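PDB 4ES8: Epf from Streptococcus pyogenes, which is a cell surface adhesin that binds to cells through an N-terminal domain containing a carbohydrate-binding module. Local coordinates for residues Lys110-Lys115 / Asp240-Phe245; Asp130-Ser135 / Phe145-Glu150; Tyr153-Lys158 / Arg179-Gly184. All coordinates share one frame; numbering follows the deposited sequence.

Contact 1: Lys110-Lys115 / Asp240-Phe245; sequences KDHDYK and DGRTNF
Asp111 drives its carboxylate into the backbone of Thr243 and Asn244, and this is the compact part of the contact. One oxygen takes two amide protons. Thr243 N lies 2.6 Å from Asp111 OD2, with a nearly linear N-H...O angle of 172°, and meets it almost head-on along the C-O bond. Asn244 N, 2.9 Å from the same Asp111 OD2, comes in on the anti lone pair. CG of Asp111 is anti to the backbone N (chi1 -161°), beside the carbonyl carbon, on a CB that already points toward the 240-245 loop. At the base of the side chain, CB of Asp111 packs on CB of Asn244 at 3.8 Å. Asn244 replies with its amide: ND2 donates to Lys110 O at 2.9 Å, while its OD1 accepts from Asp268 N. His112 and Arg242 cross obliquely, ring and guanidinium planes 78° apart, with His112 ND1 held by Asp213 and NE2 by the carbonyl of Glu246. Asp111 O is buried here without a polar partner in the model.

Toward Asp240 the fit becomes looser and water mediates it. The carboxylates of Asp113 and Asp240 approach tip to tip without bonding directly, and one water donates to OD2 of each. Each acid has a further partner, Arg179 for Asp113 and Asn216 for Asp240. A second water spans from Asp111 OD1 to Gly241 O, 2.8 Å from the latter.

The contact joins the turn entering strand 113-123, an inner strand of the seven-stranded sheet, to the loop between strands 231-237 and 248-253, the latter in the C-terminal four-stranded sheet, probably the fibronectin-like domain. A single carboxylate oxygen receiving two main-chain N-H groups is consistent with an ionised Asp111, whereas the paired acids probably rely on water and neighbouring donors to offset their repulsion.

Contact 2: Asp130-Ser135 / Phe145-Glu150; sequences DYRIGS and FKISDE
Arg132 leaves its strand toward Ile147 and Glu150, and its contacts can be traced atom by atom. CB lies 3.7 Å from Glu150 OE2, so the acid already borders the base of the side chain. CG comes 3.9 Å from CG2 of Ile147, the branch that also touches CD and NE. A bend at the next bond (chi2 -81°) places CD beside the carboxylate, 3.5 Å from Glu150 OE2. NE then has two neighbours of different character: CG2 of Ile147, whose side chain crosses that of Arg132 at about a right angle, and Asp130 OD2, which accepts its hydrogen bond at 2.8 Å. At the tip the charge is divided. NH1 donates to Glu150 OE1 at 3.0 Å; OE1 lies practically in the guanidinium plane, while NH1 comes to it on the syn side but tilted out of the carboxylate plane, the two flat groups being 57° apart. NH2 adds a weak bond to Asp130 OD2.

Glu150 uses both oxygens. Its CG is anti to the backbone N, and the extended chain beyond it reaches across to the strand, where OE2 receives the main-chain N of Ile133 at 2.9 Å on its anti side, with an N-H...O angle of 166°. Gln164 NE2 gives the same OE2 another donor. Lower down, CG of Glu150 rests 3.4 Å from Ile133 O, and a water donates to that carbonyl, with a weak bond onward to Lys146 O.

The contact ties strand 127-135 to the short 3-10 turn that follows strand 144-146. One arginine between two acids amounts to a salt-bridge network; it implies that the negative charges of Asp130 and Glu150 are probably balanced jointly by Arg132, and that Glu150, just after the turn, is probably held to the strand by both charge and a main-chain bond.

Contact 3: Tyr153-Lys158 / Arg179-Gly184; sequences YASNVK and RTLKEG. With NA (sodium ion), chain F.
Tyr153 O is gripped by the amide of Leu181 and by a water. Leu181 N donates at 3.0 Å to Tyr153 O, standing 49° above the carbonyl plane. The water lies 2.7 Å from Tyr153 O and also accepts from Lys182 N; its own bond to Tyr153 O is less certain.

Further along, the pairing becomes regular. Ser155 and Arg179 form an antiparallel hydrogen-bonded pair: Ser155 N donates to Arg179 O at 2.9 Å, in the carbonyl plane, and Arg179 N returns a bond of the same length to Ser155 O at an N-H...O angle of 173°. Ala154 and Thr180 form the non-hydrogen-bonded pair beside it, where CA of Ala154 adds a C-H...O contact to Arg179 O at 3.3 Å.

On the face of Ser155 and Arg179, OG of Ser155 touches CB of Arg179 at 3.5 Å. With CG anti to its backbone N (chi1 177°), Arg179 runs alongside Asn156, pointing the same way, before its guanidinium leaves for Asp113 and the carbonyl of Asp240. Leu181 reaches the strand, CD2 lying 4.0 Å from CB of Ser155 and CD1 beside Ala154 O. CD, CE and NZ of Lys182 cross the Tyr153 side chain obliquely, NZ nearest to CE1; Tyr153 has two conformers, so this last contact is less certain.

These pairs attach strand 154-159, outermost on this side of the seven-stranded sheet, to strand 172-180. The chain turns a corner at Ser155 and Asn156, after which Val157 O and two waters bind a sodium ion. Three main-chain bonds engage Tyr153 O, both polar backbone atoms of Ser155 and Arg179, and Leu181 N, which suggests that main-chain bonding, with side-chain packing, holds the edge strand here, while the charge of Arg179 is spent on other parts of the fold.

Contacts 1 and 3 are neighbours, with centres 9 Å apart, because strands 113-123 and 172-180 lie side by side in one seven-stranded sheet; the salt bridge between Asp113 and Arg179 couples them directly. Contact 2 lies 11 Å from contact 3 and 20 Å from contact 1, centre to centre, and its strand 127-135 belongs to the other seven-stranded sheet. Ile133 against Ala154 is one place where the two sheets meet. Along the chain, contact 2 closes before contact 3 opens, and both fall within the long loop closed by contact 1. The series thus runs from the N-terminal domain, at contact 2, to its junction with the C-terminal, probably fibronectin-like, domain.

Contact 1: Lys110-Lys115 / Asp240-Phe245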
loop_
_atom_site.group_PDB
_atom_site.type_symbol
_atom_site.label_atom_id
_atom_site.label_comp_id
_atom_site.label_asym_id
_atom_site.label_seq_id
_atom_site.Cartn_x
_atom_site.Cartn_y
_atom_site.Cartn_z
ATOM N N LYS A 110 -7.546 1.028 -4.316
ATOM C CA LYS A 110 -8.463 1.046 -3.171
ATOM C C LYS A 110 -8.795 -0.382 -2.751
ATOM O O LYS A 110 -9.072 -1.230 -3.608
ATOM C CB LYS A 110 -9.759 1.770 -3.572
ATOM C CG LYS A 110 -10.766 1.915 -2.414
ATOM C CD LYS A 110 -12.027 2.701 -2.802
ATOM C CE LYS A 110 -12.970 1.911 -3.692
ATOM N NZ LYS A 110 -14.258 2.637 -3.917
ATOM N N ASP A 111 -8.762 -0.642 -1.433
ATOM C CA ASP A 111 -9.179 -1.906 -0.844
ATOM C C ASP A 111 -8.243 -3.083 -1.200
ATOM O O ASP A 111 -8.658 -4.230 -1.159
ATOM C CB ASP A 111 -10.642 -2.223 -1.223
ATOM C CG ASP A 111 -11.349 -3.236 -0.355
ATOM O OD1 ASP A 111 -11.168 -3.192 0.882
ATOM O OD2 ASP A 111 -12.138 -4.027 -0.906
ATOM N N HIS A 112 -6.970 -2.788 -1.506
ATOM C CA HIS A 112 -5.949 -3.810 -1.694
ATOM C C HIS A 112 -5.121 -3.858 -0.404
ATOM O O HIS A 112 -5.150 -2.900 0.387
ATOM C CB HIS A 112 -5.077 -3.475 -2.915
ATOM C CG HIS A 112 -5.537 -4.094 -4.208
ATOM N ND1 HIS A 112 -4.617 -4.534 -5.150
ATOM C CD2 HIS A 112 -6.790 -4.298 -4.690
ATOM C CE1 HIS A 112 -5.326 -4.978 -6.179
ATOM N NE2 HIS A 112 -6.646 -4.838 -5.960
ATOM N N ASP A 113 -4.407 -4.967 -0.191
ATOM C CA ASP A 113 -3.554 -5.189 0.969
ATOM C C ASP A 113 -2.107 -4.989 0.574
ATOM O O ASP A 113 -1.695 -5.457 -0.506
ATOM C CB ASP A 113 -3.774 -6.603 1.508
ATOM C CG ASP A 113 -5.160 -6.801 2.084
ATOM O OD1 ASP A 113 -5.625 -5.921 2.795
ATOM O OD2 ASP A 113 -5.795 -7.811 1.763
ATOM N N TYR A 114 -1.328 -4.301 1.443
ATOM C CA TYR A 114 0.068 -4.006 1.148
ATOM C C TYR A 114 0.965 -4.404 2.299
ATOM O O TYR A 114 0.514 -4.483 3.456
ATOM C CB TYR A 114 0.247 -2.514 0.824
ATOM C CG TYR A 114 -0.465 -2.131 -0.457
ATOM C CD1 TYR A 114 0.154 -2.295 -1.694
ATOM C CD2 TYR A 114 -1.790 -1.688 -0.441
ATOM C CE1 TYR A 114 -0.515 -1.997 -2.885
ATOM C CE2 TYR A 114 -2.472 -1.393 -1.626
ATOM C CZ TYR A 114 -1.833 -1.557 -2.842
ATOM O OH TYR A 114 -2.516 -1.265 -4.003
ATOM N N LYS A 115 2.229 -4.679 1.962
ATOM C CA LYS A 115 3.258 -5.057 2.925
ATOM C C LYS A 115 4.449 -4.137 2.755
ATOM O O LYS A 115 5.092 -4.173 1.703
ATOM C CB LYS A 115 3.682 -6.526 2.736
ATOM C CG LYS A 115 4.849 -6.964 3.633
ATOM C CD LYS A 115 5.432 -8.315 3.200
ATOM C CE LYS A 115 6.456 -8.822 4.197
ATOM N NZ LYS A 115 7.027 -10.140 3.802
ATOM N N ASP A 240 -11.372 -12.738 2.869
ATOM C CA ASP A 240 -10.794 -11.747 3.799
ATOM C C ASP A 240 -11.458 -10.333 3.716
ATOM O O ASP A 240 -10.890 -9.341 4.195
ATOM C CB ASP A 240 -9.272 -11.662 3.648
ATOM C CG ASP A 240 -8.779 -11.174 2.313
ATOM O OD1 ASP A 240 -9.573 -10.546 1.578
ATOM O OD2 ASP A 240 -7.585 -11.377 2.021
ATOM N N GLY A 241 -12.670 -10.272 3.185
ATOM C CA GLY A 241 -13.449 -9.043 3.229
ATOM C C GLY A 241 -13.230 -8.019 2.141
ATOM O O GLY A 241 -13.827 -6.942 2.217
ATOM N N ARG A 242 -12.402 -8.337 1.117
ATOM C CA ARG A 242 -12.220 -7.455 -0.048
ATOM C C ARG A 242 -13.551 -7.227 -0.731
ATOM O O ARG A 242 -14.293 -8.208 -0.926
ATOM C CB ARG A 242 -11.313 -8.116 -1.110
ATOM C CG ARG A 242 -9.821 -8.090 -0.960
ATOM C CD ARG A 242 -9.247 -8.709 -2.240
ATOM N NE ARG A 242 -9.311 -7.824 -3.414
ATOM C CZ ARG A 242 -8.968 -8.190 -4.651
ATOM N NH1 ARG A 242 -8.535 -9.418 -4.890
ATOM N NH2 ARG A 242 -9.030 -7.319 -5.651
ATOM N N THR A 243 -13.839 -6.014 -1.178
ATOM C CA THR A 243 -15.056 -5.730 -1.942
ATOM C C THR A 243 -14.673 -5.106 -3.288
ATOM O O THR A 243 -15.498 -5.137 -4.213
ATOM C CB THR A 243 -16.053 -4.875 -1.160
ATOM O OG1 THR A 243 -15.486 -3.593 -0.898
ATOM C CG2 THR A 243 -16.542 -5.560 0.129
ATOM N N ASN A 244 -13.442 -4.571 -3.428
ATOM C CA ASN A 244 -13.006 -4.058 -4.729
ATOM C C ASN A 244 -12.181 -5.143 -5.390
ATOM O O ASN A 244 -11.029 -5.348 -4.998
ATOM C CB ASN A 244 -12.193 -2.743 -4.622
ATOM C CG ASN A 244 -11.719 -2.250 -5.977
ATOM O OD1 ASN A 244 -12.270 -2.628 -7.018
ATOM N ND2 ASN A 244 -10.708 -1.377 -6.020
ATOM N N PHE A 245 -12.752 -5.832 -6.391
ATOM C CA PHE A 245 -12.040 -6.936 -7.023
ATOM C C PHE A 245 -11.137 -6.485 -8.165
ATOM O O PHE A 245 -10.563 -7.327 -8.852
ATOM C CB PHE A 245 -13.017 -8.029 -7.465
ATOM C CG PHE A 245 -13.761 -8.593 -6.279
ATOM C CD1 PHE A 245 -13.073 -9.084 -5.176
ATOM C CD2 PHE A 245 -15.147 -8.620 -6.261
ATOM C CE1 PHE A 245 -13.763 -9.610 -4.075
ATOM C CE2 PHE A 245 -15.840 -9.156 -5.156
ATOM C CZ PHE A 245 -15.137 -9.639 -4.077
HETATM O O HOH W 1 -13.246 -4.182 2.065
HETATM O O HOH W 2 -6.200 -9.908 0.478
#

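Contact 2: Asp130-Ser135 / Phe145-Glu150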
loop_
_atom_site.group_PDB
_atom_site.type_symbol
_atom_site.label_atom_id
_atom_site.label_comp_id
_atom_site.label_asym_id
_atom_site.label_seq_id
_atom_site.Cartn_x
_atom_site.Cartn_y
_atom_site.Cartn_z
ATOM N N ASP A 130 7.699 6.054 16.168
ATOM C CA ASP A 130 6.374 5.563 15.771
ATOM C C ASP A 130 6.375 5.368 14.258
ATOM O O ASP A 130 7.143 6.037 13.549
ATOM C CB ASP A 130 5.248 6.533 16.200
ATOM C CG ASP A 130 3.826 5.963 16.102
ATOM O OD1 ASP A 130 3.678 4.723 15.910
ATOM O OD2 ASP A 130 2.864 6.755 16.182
ATOM N N TYR A 131 5.539 4.453 13.781
ATOM C CA TYR A 131 5.361 4.168 12.343
ATOM C C TYR A 131 3.881 4.277 12.032
ATOM O O TYR A 131 3.071 3.621 12.690
ATOM C CB TYR A 131 5.843 2.766 11.946
ATOM C CG TYR A 131 7.204 2.336 12.458
ATOM C CD1 TYR A 131 8.332 3.142 12.279
ATOM C CD2 TYR A 131 7.391 1.075 13.016
ATOM C CE1 TYR A 131 9.599 2.710 12.678
ATOM C CE2 TYR A 131 8.646 0.636 13.415
ATOM C CZ TYR A 131 9.749 1.460 13.252
ATOM O OH TYR A 131 10.985 1.032 13.669
ATOM N N ARG A 132 3.531 5.089 11.046
ATOM C CA ARG A 132 2.135 5.252 10.685
ATOM C C ARG A 132 1.954 5.230 9.200
ATOM O O ARG A 132 2.924 5.393 8.471
ATOM C CB ARG A 132 1.611 6.605 11.216
ATOM C CG ARG A 132 1.563 6.744 12.744
ATOM C CD ARG A 132 0.332 6.104 13.361
ATOM N NE ARG A 132 0.465 6.100 14.817
ATOM C CZ ARG A 132 -0.431 5.554 15.626
ATOM N NH1 ARG A 132 -1.498 4.932 15.124
ATOM N NH2 ARG A 132 -0.253 5.588 16.945
ATOM N N ILE A 133 0.700 5.080 8.751
ATOM C CA ILE A 133 0.356 5.261 7.341
ATOM C C ILE A 133 -0.286 6.641 7.235
ATOM O O ILE A 133 -1.024 7.054 8.142
ATOM C CB ILE A 133 -0.582 4.149 6.803
ATOM C CG1 ILE A 133 -0.012 2.744 7.116
ATOM C CG2 ILE A 133 -0.848 4.327 5.284
ATOM C CD1 ILE A 133 1.372 2.451 6.560
ATOM N N GLY A 134 -0.021 7.349 6.146
ATOM C CA GLY A 134 -0.656 8.643 5.976
ATOM C C GLY A 134 -0.893 8.980 4.519
ATOM O O GLY A 134 -0.594 8.187 3.621
ATOM N N SER A 135 -1.426 10.190 4.286
ATOM C CA SER A 135 -1.543 10.680 2.915
ATOM C C SER A 135 -0.147 10.848 2.310
ATOM O O SER A 135 0.837 11.019 3.040
ATOM C CB SER A 135 -2.235 12.040 2.919
ATOM O OG SER A 135 -1.538 12.965 3.738
ATOM N N PHE A 145 0.022 17.429 8.346
ATOM C CA PHE A 145 -0.741 16.227 8.635
ATOM C C PHE A 145 -0.914 16.065 10.125
ATOM O O PHE A 145 -0.210 16.718 10.913
ATOM C CB PHE A 145 -0.078 14.931 8.066
ATOM C CG PHE A 145 1.114 14.405 8.831
ATOM C CD1 PHE A 145 2.401 14.890 8.576
ATOM C CD2 PHE A 145 0.968 13.383 9.766
ATOM C CE1 PHE A 145 3.503 14.410 9.294
ATOM C CE2 PHE A 145 2.074 12.900 10.486
ATOM C CZ PHE A 145 3.342 13.415 10.239
ATOM N N LYS A 146 -1.853 15.168 10.484
ATOM C CA LYS A 146 -2.118 14.773 11.869
ATOM C C LYS A 146 -1.914 13.281 11.978
ATOM O O LYS A 146 -2.329 12.559 11.079
ATOM C CB LYS A 146 -3.544 15.133 12.316
ATOM C CG LYS A 146 -3.825 16.629 12.475
ATOM C CD LYS A 146 -4.966 16.862 13.476
ATOM C CE LYS A 146 -6.342 16.506 12.962
ATOM N NZ LYS A 146 -7.298 16.264 14.076
ATOM N N ILE A 147 -1.266 12.802 13.052
ATOM C CA ILE A 147 -1.058 11.353 13.181
ATOM C C ILE A 147 -2.416 10.646 13.095
ATOM O O ILE A 147 -2.544 9.621 12.415
ATOM C CB ILE A 147 -0.362 11.033 14.515
ATOM C CG1 ILE A 147 1.045 11.639 14.564
ATOM C CG2 ILE A 147 -0.318 9.509 14.759
ATOM C CD1 ILE A 147 1.756 11.451 15.951
ATOM N N SER A 148 -3.414 11.223 13.783
ATOM C CA SER A 148 -4.770 10.663 13.889
ATOM C C SER A 148 -5.511 10.608 12.532
ATOM O O SER A 148 -6.574 9.984 12.473
ATOM C CB SER A 148 -5.585 11.463 14.903
ATOM O OG SER A 148 -5.755 12.795 14.465
ATOM N N ASP A 149 -4.950 11.187 11.439
ATOM C CA ASP A 149 -5.566 11.079 10.098
ATOM C C ASP A 149 -5.360 9.658 9.512
ATOM O O ASP A 149 -5.921 9.352 8.462
ATOM C CB ASP A 149 -4.976 12.103 9.099
ATOM C CG ASP A 149 -5.191 13.591 9.377
ATOM O OD1 ASP A 149 -6.201 13.933 10.047
ATOM O OD2 ASP A 149 -4.375 14.417 8.877
ATOM N N GLU A 150 -4.513 8.813 10.139
ATOM C CA GLU A 150 -4.221 7.478 9.602
ATOM C C GLU A 150 -5.483 6.710 9.231
ATOM O O GLU A 150 -5.510 6.068 8.177
ATOM C CB GLU A 150 -3.428 6.677 10.633
ATOM C CG GLU A 150 -3.041 5.270 10.195
ATOM C CD GLU A 150 -2.192 4.569 11.229
ATOM O OE1 GLU A 150 -2.656 4.447 12.396
ATOM O OE2 GLU A 150 -1.066 4.136 10.870
HETATM O O HOH W 3 -1.401 9.988 8.992
#

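Contact 3: Tyr153-Lys158 / Arg179-Gly184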
loop_
_atom_site.group_PDB
_atom_site.type_symbol
_atom_site.label_atom_id
_atom_site.label_comp_id
_atom_site.label_asym_id
_atom_site.label_seq_id
_atom_site.Cartn_x
_atom_site.Cartn_y
_atom_site.Cartn_z
ATOM N N TYR A 153 -6.962 6.796 5.714
ATOM C CA TYR A 153 -6.231 6.225 4.569
ATOM C C TYR A 153 -6.016 4.725 4.640
ATOM O O TYR A 153 -5.902 4.084 3.591
ATOM C CB TYR A 153 -4.863 6.919 4.424
ATOM C CG TYR A 153 -4.962 8.426 4.524
ATOM C CD1 TYR A 153 -5.560 9.178 3.511
ATOM C CD2 TYR A 153 -4.506 9.099 5.650
ATOM C CE1 TYR A 153 -5.671 10.563 3.608
ATOM C CE2 TYR A 153 -4.620 10.486 5.764
ATOM C CZ TYR A 153 -5.210 11.213 4.741
ATOM O OH TYR A 153 -5.314 12.581 4.838
ATOM N N ALA A 154 -5.924 4.160 5.849
ATOM C CA ALA A 154 -5.640 2.758 5.990
ATOM C C ALA A 154 -6.433 2.141 7.101
ATOM O O ALA A 154 -6.722 2.793 8.120
ATOM C CB ALA A 154 -4.146 2.597 6.297
ATOM N N SER A 155 -6.778 0.872 6.893
ATOM C CA SER A 155 -7.361 0.041 7.927
ATOM C C SER A 155 -6.444 -1.148 8.212
ATOM O O SER A 155 -5.519 -1.469 7.426
ATOM C CB SER A 155 -8.746 -0.452 7.528
ATOM O OG SER A 155 -8.634 -1.383 6.470
ATOM N N ASN A 156 -6.683 -1.806 9.364
ATOM C CA ASN A 156 -5.988 -3.047 9.722
ATOM C C ASN A 156 -4.463 -2.874 9.751
ATOM O O ASN A 156 -3.731 -3.800 9.363
ATOM C CB ASN A 156 -6.376 -4.162 8.728
ATOM C CG ASN A 156 -7.879 -4.325 8.575
ATOM O OD1 ASN A 156 -8.575 -4.729 9.499
ATOM N ND2 ASN A 156 -8.419 -3.991 7.415
ATOM N N VAL A 157 -3.971 -1.706 10.211
ATOM C CA VAL A 157 -2.507 -1.495 10.264
ATOM C C VAL A 157 -1.913 -2.402 11.315
ATOM O O VAL A 157 -2.439 -2.485 12.441
ATOM C CB VAL A 157 -2.145 -0.025 10.536
ATOM C CG1 VAL A 157 -0.619 0.161 10.584
ATOM C CG2 VAL A 157 -2.781 0.896 9.493
ATOM N N LYS A 158 -0.823 -3.100 10.960
ATOM C CA LYS A 158 -0.193 -4.020 11.898
ATOM C C LYS A 158 1.307 -4.038 11.694
ATOM O O LYS A 158 1.773 -4.306 10.582
ATOM C CB LYS A 158 -0.766 -5.453 11.742
ATOM C CG LYS A 158 -0.093 -6.532 12.606
ATOM C CD LYS A 158 -0.716 -7.918 12.379
ATOM C CE LYS A 158 -0.037 -9.026 13.176
ATOM N NZ LYS A 158 -0.705 -10.339 12.929
ATOM N N ARG A 179 -4.439 -2.283 4.832
ATOM C CA ARG A 179 -5.376 -2.272 3.703
ATOM C C ARG A 179 -5.716 -0.827 3.364
ATOM O O ARG A 179 -5.994 -0.029 4.272
ATOM C CB ARG A 179 -6.666 -3.046 4.073
ATOM C CG ARG A 179 -7.727 -3.034 2.985
ATOM C CD ARG A 179 -8.847 -4.034 3.292
ATOM N NE ARG A 179 -8.376 -5.389 2.989
ATOM C CZ ARG A 179 -9.092 -6.500 3.140
ATOM N NH1 ARG A 179 -10.331 -6.443 3.618
ATOM N NH2 ARG A 179 -8.576 -7.676 2.808
ATOM N N THR A 180 -5.722 -0.465 2.065
ATOM C CA THR A 180 -6.079 0.915 1.718
ATOM C C THR A 180 -7.596 1.189 1.762
ATOM O O THR A 180 -8.420 0.316 1.419
ATOM C CB THR A 180 -5.614 1.219 0.317
ATOM O OG1 THR A 180 -6.153 0.213 -0.574
ATOM C CG2 THR A 180 -4.093 1.293 0.221
ATOM N N LEU A 181 -7.945 2.428 2.129
ATOM C CA LEU A 181 -9.339 2.903 2.128
ATOM C C LEU A 181 -9.611 3.772 0.896
ATOM O O LEU A 181 -10.777 4.087 0.600
ATOM C CB LEU A 181 -9.650 3.692 3.426
ATOM C CG LEU A 181 -9.583 2.847 4.701
ATOM C CD1 LEU A 181 -9.769 3.690 5.941
ATOM C CD2 LEU A 181 -10.579 1.648 4.680
ATOM N N LYS A 182 -8.542 4.221 0.217
ATOM C CA LYS A 182 -8.622 5.083 -0.960
ATOM C C LYS A 182 -7.716 4.583 -2.071
ATOM O O LYS A 182 -6.819 3.790 -1.806
ATOM C CB LYS A 182 -8.148 6.519 -0.602
ATOM C CG LYS A 182 -8.911 7.228 0.517
ATOM C CD LYS A 182 -8.361 8.631 0.747
ATOM C CE LYS A 182 -9.218 9.424 1.708
ATOM N NZ LYS A 182 -8.922 10.878 1.633
ATOM N N GLU A 183 -7.925 5.097 -3.283
ATOM C CA GLU A 183 -7.033 4.932 -4.431
ATOM C C GLU A 183 -6.046 6.096 -4.421
ATOM O O GLU A 183 -6.440 7.231 -4.117
ATOM C CB GLU A 183 -7.813 4.929 -5.754
ATOM C CG GLU A 183 -6.901 4.830 -6.972
ATOM C CD GLU A 183 -7.629 4.839 -8.296
ATOM O OE1 GLU A 183 -8.620 4.087 -8.424
ATOM O OE2 GLU A 183 -7.220 5.602 -9.198
ATOM N N GLY A 184 -4.817 5.853 -4.843
ATOM C CA GLY A 184 -3.846 6.931 -4.956
ATOM C C GLY A 184 -2.611 6.720 -4.111
ATOM O O GLY A 184 -2.553 5.795 -3.287
HETATM NA NA NA F . -2.059 -3.326 15.196
HETATM O O HOH W 4 -5.835 4.687 0.912
HETATM O O HOH W 5 -1.635 -1.134 15.470
HETATM O O HOH W 6 0.878 -3.446 15.353
#